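Local structure of ribokinase, putative (Burkholderia thailandensis, 3B1N) at residues I9-I14 / A72-P77; D80-D83 / S88-Y91. The protein probably phosphorylates nucleosides as a kinase of the pfkB (ribokinase) family, and binds ADP together with the nucleoside mizoribine. All coordinates share one frame; numbering follows the deposited sequence.

Contact 1: residues I9-I14 / A72-P77; sequences IAYDNI and AVDAQP. With MZR (5-hydroxy-1-(beta-D-ribofuranosyl)-1H-imidazole-4-carboxamide), chain F.
A single phenol carries nearly all of this contact: the side chain of Tyr11 spans the gap between strand 10-16 and the turn that holds Asp74, and its hydroxyl donates a hydrogen bond to a main-chain oxygen. The CA atoms of Tyr11 and Asp74 are 9.5 Å apart. Tyr11 OH lies 2.7 Å from Asp74 O, in the carbonyl plane and with a C=O...O angle of 153°, nearer the outward extension of the C=O bond than its side. The same oxygen sits at the edge of the ring, close to its plane and 3.3 Å from Tyr11 CE2. With CG anti to its own carbonyl carbon (chi1 -69°), the ring is carried out from strand 10-16 to the turn ahead of helix 76-85.

The Asp74 carboxylate passes alongside the ring rather than bonding to it. Its CG comes to 4.0 Å from Tyr11 CE2, with the carboxylate plane turned 65° from the ring. Both carboxylate oxygens have partners of their own: OD1 is hydrogen-bonded to Ser100, and OD2 forms a salt bridge with Arg44, whose side chain also touches Tyr11. Pro77, near the start of the helix, brings CD to 3.8 Å from Tyr11 OH and packs hydrocarbon against the phenol end.

The next residue on the strand, Asp12, serves the bound mizoribine. Its carboxylate takes the two ribose hydroxyls one on each oxygen, O2' on OD1 at 2.8 Å and O3' on OD2 at 2.5 Å, while Ala10 CB lies 3.6 Å from O2'. Such bidentate recognition of a sugar diol by an aspartate is characteristic of nucleoside kinases of the ribokinase family, in which the small sheet containing strand 10-16 forms the lid over the substrate pocket.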
loop_
_atom_site.group_PDB
_atom_site.type_symbol
_atom_site.label_atom_id
_atom_site.label_comp_id
_atom_site.label_asym_id
_atom_site.label_seq_id
_atom_site.Cartn_x
_atom_site.Cartn_y
_atom_site.Cartn_z
ATOM N N ILE B 9 -12.056 -10.502 -10.618
ATOM C CA ILE B 9 -11.859 -11.749 -9.877
ATOM C C ILE B 9 -10.353 -11.796 -9.647
ATOM O O ILE B 9 -9.596 -11.749 -10.628
ATOM C CB ILE B 9 -12.310 -12.997 -10.685
ATOM C CG1 ILE B 9 -13.776 -12.838 -11.131
ATOM C CG2 ILE B 9 -12.193 -14.209 -9.743
ATOM C CD1 ILE B 9 -14.239 -13.958 -12.091
ATOM N N ALA B 10 -9.930 -11.772 -8.384
ATOM C CA ALA B 10 -8.506 -11.451 -8.091
ATOM C C ALA B 10 -8.031 -12.157 -6.879
ATOM O O ALA B 10 -8.820 -12.600 -6.038
ATOM C CB ALA B 10 -8.356 -9.895 -7.923
ATOM N N TYR B 11 -6.697 -12.278 -6.777
ATOM C CA TYR B 11 -6.073 -12.710 -5.534
ATOM C C TYR B 11 -5.561 -11.485 -4.801
ATOM O O TYR B 11 -4.885 -10.643 -5.390
ATOM C CB TYR B 11 -4.885 -13.631 -5.884
ATOM C CG TYR B 11 -5.335 -14.942 -6.464
ATOM C CD1 TYR B 11 -6.108 -15.833 -5.721
ATOM C CD2 TYR B 11 -5.056 -15.269 -7.786
ATOM C CE1 TYR B 11 -6.521 -17.043 -6.258
ATOM C CE2 TYR B 11 -5.477 -16.477 -8.351
ATOM C CZ TYR B 11 -6.203 -17.362 -7.577
ATOM O OH TYR B 11 -6.611 -18.573 -8.088
ATOM N N ASP B 12 -5.902 -11.419 -3.514
ATOM C CA ASP B 12 -5.590 -10.264 -2.689
ATOM C C ASP B 12 -4.442 -10.535 -1.732
ATOM O O ASP B 12 -4.442 -11.571 -1.068
ATOM C CB ASP B 12 -6.808 -9.842 -1.849
ATOM C CG ASP B 12 -7.926 -9.266 -2.668
ATOM O OD1 ASP B 12 -7.746 -8.902 -3.835
ATOM O OD2 ASP B 12 -8.993 -9.091 -2.071
ATOM N N ASN B 13 -3.495 -9.601 -1.650
ATOM C CA ASN B 13 -2.469 -9.628 -0.581
ATOM C C ASN B 13 -2.745 -8.419 0.259
ATOM O O ASN B 13 -2.581 -7.301 -0.214
ATOM C CB ASN B 13 -1.064 -9.630 -1.188
ATOM C CG ASN B 13 -0.708 -11.031 -1.758
ATOM O OD1 ASN B 13 -0.688 -11.234 -2.947
ATOM N ND2 ASN B 13 -0.501 -12.002 -0.866
ATOM N N ILE B 14 -3.263 -8.687 1.461
ATOM C CA ILE B 14 -3.764 -7.623 2.325
ATOM C C ILE B 14 -2.781 -7.375 3.472
ATOM O O ILE B 14 -2.429 -8.299 4.252
ATOM C CB ILE B 14 -5.123 -7.990 2.871
ATOM C CG1 ILE B 14 -6.120 -8.117 1.692
ATOM C CG2 ILE B 14 -5.612 -6.885 3.860
ATOM C CD1 ILE B 14 -7.363 -8.901 2.048
ATOM N N ALA B 72 -5.064 -18.516 -16.764
ATOM C CA ALA B 72 -4.809 -19.947 -16.592
ATOM C C ALA B 72 -3.648 -20.324 -15.709
ATOM O O ALA B 72 -3.648 -21.404 -15.113
ATOM C CB ALA B 72 -4.645 -20.623 -17.963
ATOM N N VAL B 73 -2.621 -19.481 -15.625
ATOM C CA VAL B 73 -1.452 -19.868 -14.877
ATOM C C VAL B 73 -1.816 -20.148 -13.440
ATOM O O VAL B 73 -1.248 -21.053 -12.827
ATOM C CB VAL B 73 -0.334 -18.785 -14.944
ATOM C CG1 VAL B 73 0.894 -19.135 -14.007
ATOM C CG2 VAL B 73 0.123 -18.616 -16.357
ATOM N N ASP B 74 -2.727 -19.338 -12.869
ATOM C CA ASP B 74 -3.011 -19.495 -11.440
ATOM C C ASP B 74 -4.497 -19.456 -11.128
ATOM O O ASP B 74 -4.854 -19.311 -9.983
ATOM C CB ASP B 74 -2.229 -18.468 -10.627
ATOM C CG ASP B 74 -2.519 -17.062 -11.041
ATOM O OD1 ASP B 74 -3.366 -16.857 -11.942
ATOM O OD2 ASP B 74 -1.868 -16.150 -10.451
ATOM N N ALA B 75 -5.329 -19.703 -12.138
ATOM C CA ALA B 75 -6.800 -19.731 -11.928
ATOM C C ALA B 75 -7.284 -20.916 -11.095
ATOM O O ALA B 75 -8.356 -20.791 -10.461
ATOM C CB ALA B 75 -7.531 -19.732 -13.219
ATOM N N GLN B 76 -6.578 -22.040 -11.097
ATOM C CA GLN B 76 -7.201 -23.285 -10.584
ATOM C C GLN B 76 -7.706 -23.232 -9.143
ATOM O O GLN B 76 -8.836 -23.717 -8.903
ATOM C CB GLN B 76 -6.260 -24.499 -10.773
ATOM C CG GLN B 76 -7.040 -25.867 -10.787
ATOM C CD GLN B 76 -8.009 -25.966 -11.962
ATOM O OE1 GLN B 76 -7.580 -25.841 -13.127
ATOM N NE2 GLN B 76 -9.291 -26.214 -11.693
ATOM N N PRO B 77 -6.955 -22.624 -8.220
ATOM C CA PRO B 77 -7.508 -22.579 -6.852
ATOM C C PRO B 77 -8.841 -21.858 -6.779
ATOM O O PRO B 77 -9.728 -22.250 -5.989
ATOM C CB PRO B 77 -6.420 -21.851 -6.048
ATOM C CG PRO B 77 -5.148 -22.293 -6.787
ATOM C CD PRO B 77 -5.533 -22.213 -8.246
HETATM N N1 MZR F . -10.302 -2.792 -10.202
HETATM O O3 MZR F . -11.150 -4.750 -8.404
HETATM C C4 MZR F . -10.259 -4.027 -7.582
HETATM C C5 MZR F . -9.500 -2.862 -7.977
HETATM C C6 MZR F . -9.501 -2.243 -9.305
HETATM O O6 MZR F . -8.736 -1.266 -9.450
HETATM N N7 MZR F . -8.810 -2.545 -6.847
HETATM C C8 MZR F . -9.136 -3.430 -5.878
HETATM N N9 MZR F . -10.034 -4.359 -6.318
HETATM C "C1'" MZR F . -10.652 -5.439 -5.532
HETATM C "C2'" MZR F . -9.736 -6.299 -4.679
HETATM O "O2'" MZR F . -9.393 -7.429 -5.473
HETATM C "C3'" MZR F . -10.611 -6.574 -3.430
HETATM O "O3'" MZR F . -10.934 -7.942 -3.166
HETATM C "C4'" MZR F . -11.862 -5.766 -3.652
HETATM O "O4'" MZR F . -11.456 -4.767 -4.568
HETATM C "C5'" MZR F . -12.350 -5.140 -2.366
HETATM O "O5'" MZR F . -13.567 -4.422 -2.698
#

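Contact 2: residues D80-D83 / S88-Y91; sequences DRMD and SREY
Asp83 and Arg89 form a salt bridge between the end part of helix 76-85 and the start of strand 88-95, in a beta-alpha-beta crossover in which strand 64-71, helix 76-85 and strand 88-95 follow one another at one end of the large Rossmann-like sheet. Arg89 NE donates to Asp83 OD2 at 2.8 Å, with an N-H...O angle of 162°. The acceptor lies in the guanidinium plane, at its edge, whereas NE reaches OD2 from the syn side and somewhat out of the carboxylate plane. The two flat groups are turned 61° against each other, and the bridge is therefore a single bond through NE instead of a paired, coplanar one; Arg89 NH2 stays 3.8 Å from Asp83 OD2. A bend in the arginine at chi3 (-62°) turns NE toward the helix.

Several other polar groups have partners nearby. The hydroxyl of Ser88 accepts from the backbone N of Glu90 at 3.1 Å, closing an ST turn where the chain bends. Glu90 forms a salt bridge with Arg65 on the adjacent strand, Tyr91 OH bonds to the backbone N of Lys134, and Arg81 is hydrogen-bonded to Gln290. On the helix, Asp80 OD1 accepts from Gln76 one turn earlier.

The rest of the contact is mostly apolar. Met82 is buried, and its extended CB-CG-SD chain runs from the helix across the aliphatic part of Arg89, with Met66 of strand 64-71 and Leu87 also against it. Arg89 CG lies 3.8 Å from Met82 SD. A turn about the CG-SD bond brings the terminal methyl CE of Met82 to 3.4 Å from Arg89 CG and 3.2 Å from Ser88 O.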
loop_
_atom_site.group_PDB
_atom_site.type_symbol
_atom_site.label_atom_id
_atom_site.label_comp_id
_atom_site.label_asym_id
_atom_site.label_seq_id
_atom_site.Cartn_x
_atom_site.Cartn_y
_atom_site.Cartn_z
ATOM N N ASP B 80 -11.529 -24.083 -8.314
ATOM C CA ASP B 80 -11.885 -25.207 -7.391
ATOM C C ASP B 80 -12.717 -24.684 -6.233
ATOM O O ASP B 80 -13.650 -25.346 -5.789
ATOM C CB ASP B 80 -10.591 -25.856 -6.909
ATOM C CG ASP B 80 -9.892 -26.634 -8.006
ATOM O OD1 ASP B 80 -10.449 -26.811 -9.108
ATOM O OD2 ASP B 80 -8.783 -27.093 -7.695
ATOM N N ARG B 81 -12.420 -23.482 -5.773
ATOM C CA ARG B 81 -13.192 -22.883 -4.694
ATOM C C ARG B 81 -14.637 -22.616 -5.140
ATOM O O ARG B 81 -15.583 -22.856 -4.385
ATOM C CB ARG B 81 -12.532 -21.582 -4.277
ATOM C CG ARG B 81 -13.380 -20.734 -3.343
ATOM C CD ARG B 81 -12.636 -19.463 -3.031
ATOM N NE ARG B 81 -13.397 -18.577 -2.119
ATOM C CZ ARG B 81 -13.465 -18.787 -0.815
ATOM N NH1 ARG B 81 -12.866 -19.853 -0.316
ATOM N NH2 ARG B 81 -14.134 -17.961 -0.015
ATOM N N MET B 82 -14.825 -22.153 -6.377
ATOM C CA MET B 82 -16.157 -21.870 -6.862
ATOM C C MET B 82 -16.938 -23.164 -6.878
ATOM O O MET B 82 -18.098 -23.184 -6.435
ATOM C CB MET B 82 -16.069 -21.281 -8.256
ATOM C CG MET B 82 -15.610 -19.854 -8.174
ATOM S SD MET B 82 -15.463 -19.144 -9.816
ATOM C CE MET B 82 -17.158 -19.148 -10.342
ATOM N N ASP B 83 -16.305 -24.246 -7.320
ATOM C CA ASP B 83 -16.962 -25.555 -7.351
ATOM C C ASP B 83 -17.369 -25.995 -5.939
ATOM O O ASP B 83 -18.516 -26.459 -5.773
ATOM C CB ASP B 83 -16.059 -26.630 -7.950
ATOM C CG ASP B 83 -15.851 -26.488 -9.439
ATOM O OD1 ASP B 83 -14.959 -27.209 -9.946
ATOM O OD2 ASP B 83 -16.567 -25.710 -10.128
ATOM N N SER B 88 -21.471 -20.931 -9.825
ATOM C CA SER B 88 -21.435 -21.337 -11.218
ATOM C C SER B 88 -20.239 -20.670 -11.875
ATOM O O SER B 88 -20.034 -19.469 -11.657
ATOM C CB SER B 88 -22.649 -20.833 -11.983
ATOM O OG SER B 88 -22.549 -21.240 -13.321
ATOM N N ARG B 89 -19.521 -21.449 -12.688
ATOM C CA ARG B 89 -18.401 -20.928 -13.490
ATOM C C ARG B 89 -18.826 -20.573 -14.903
ATOM O O ARG B 89 -17.963 -20.321 -15.765
ATOM C CB ARG B 89 -17.211 -21.891 -13.485
ATOM C CG ARG B 89 -16.617 -22.052 -12.057
ATOM C CD ARG B 89 -15.371 -22.958 -11.951
ATOM N NE ARG B 89 -15.582 -24.343 -12.343
ATOM C CZ ARG B 89 -15.229 -24.875 -13.518
ATOM N NH1 ARG B 89 -14.661 -24.147 -14.483
ATOM N NH2 ARG B 89 -15.468 -26.159 -13.742
ATOM N N GLU B 90 -20.148 -20.498 -15.129
ATOM C CA GLU B 90 -20.742 -20.307 -16.472
ATOM C C GLU B 90 -20.073 -19.117 -17.201
ATOM O O GLU B 90 -19.649 -19.254 -18.376
ATOM C CB GLU B 90 -22.265 -20.064 -16.321
ATOM C CG GLU B 90 -22.969 -19.790 -17.635
ATOM C CD GLU B 90 -24.491 -19.710 -17.492
ATOM O OE1 GLU B 90 -25.167 -19.597 -18.535
ATOM O OE2 GLU B 90 -25.018 -19.707 -16.351
ATOM N N TYR B 91 -19.931 -17.991 -16.500
ATOM C CA TYR B 91 -19.449 -16.727 -17.126
ATOM C C TYR B 91 -18.051 -16.328 -16.646
ATOM O O TYR B 91 -17.661 -15.163 -16.802
ATOM C CB TYR B 91 -20.444 -15.586 -16.866
ATOM C CG TYR B 91 -21.848 -15.896 -17.342
ATOM C CD1 TYR B 91 -22.094 -16.045 -18.700
ATOM C CD2 TYR B 91 -22.899 -16.040 -16.438
ATOM C CE1 TYR B 91 -23.379 -16.356 -19.171
ATOM C CE2 TYR B 91 -24.208 -16.333 -16.892
ATOM C CZ TYR B 91 -24.419 -16.498 -18.260
ATOM O OH TYR B 91 -25.706 -16.765 -18.715
#

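Helix 76-85 takes part in both contacts, which follow one another along the chain and have centres 13 Å apart. Contact 1 ties the turn before the helix and its first residues to the small sheet, while contact 2 fastens a later part of the helix to the edge strand of the large sheet; together they connect the two sheets through the helix and the turn before it. Only contact 1 includes residues that bind mizoribine. Met82 of contact 2 is about 14 Å from the ligand by side chain, and about 11 Å from the side chain of the pocket residue Asn52, so 80-83/88-91 is packing away from the pocket.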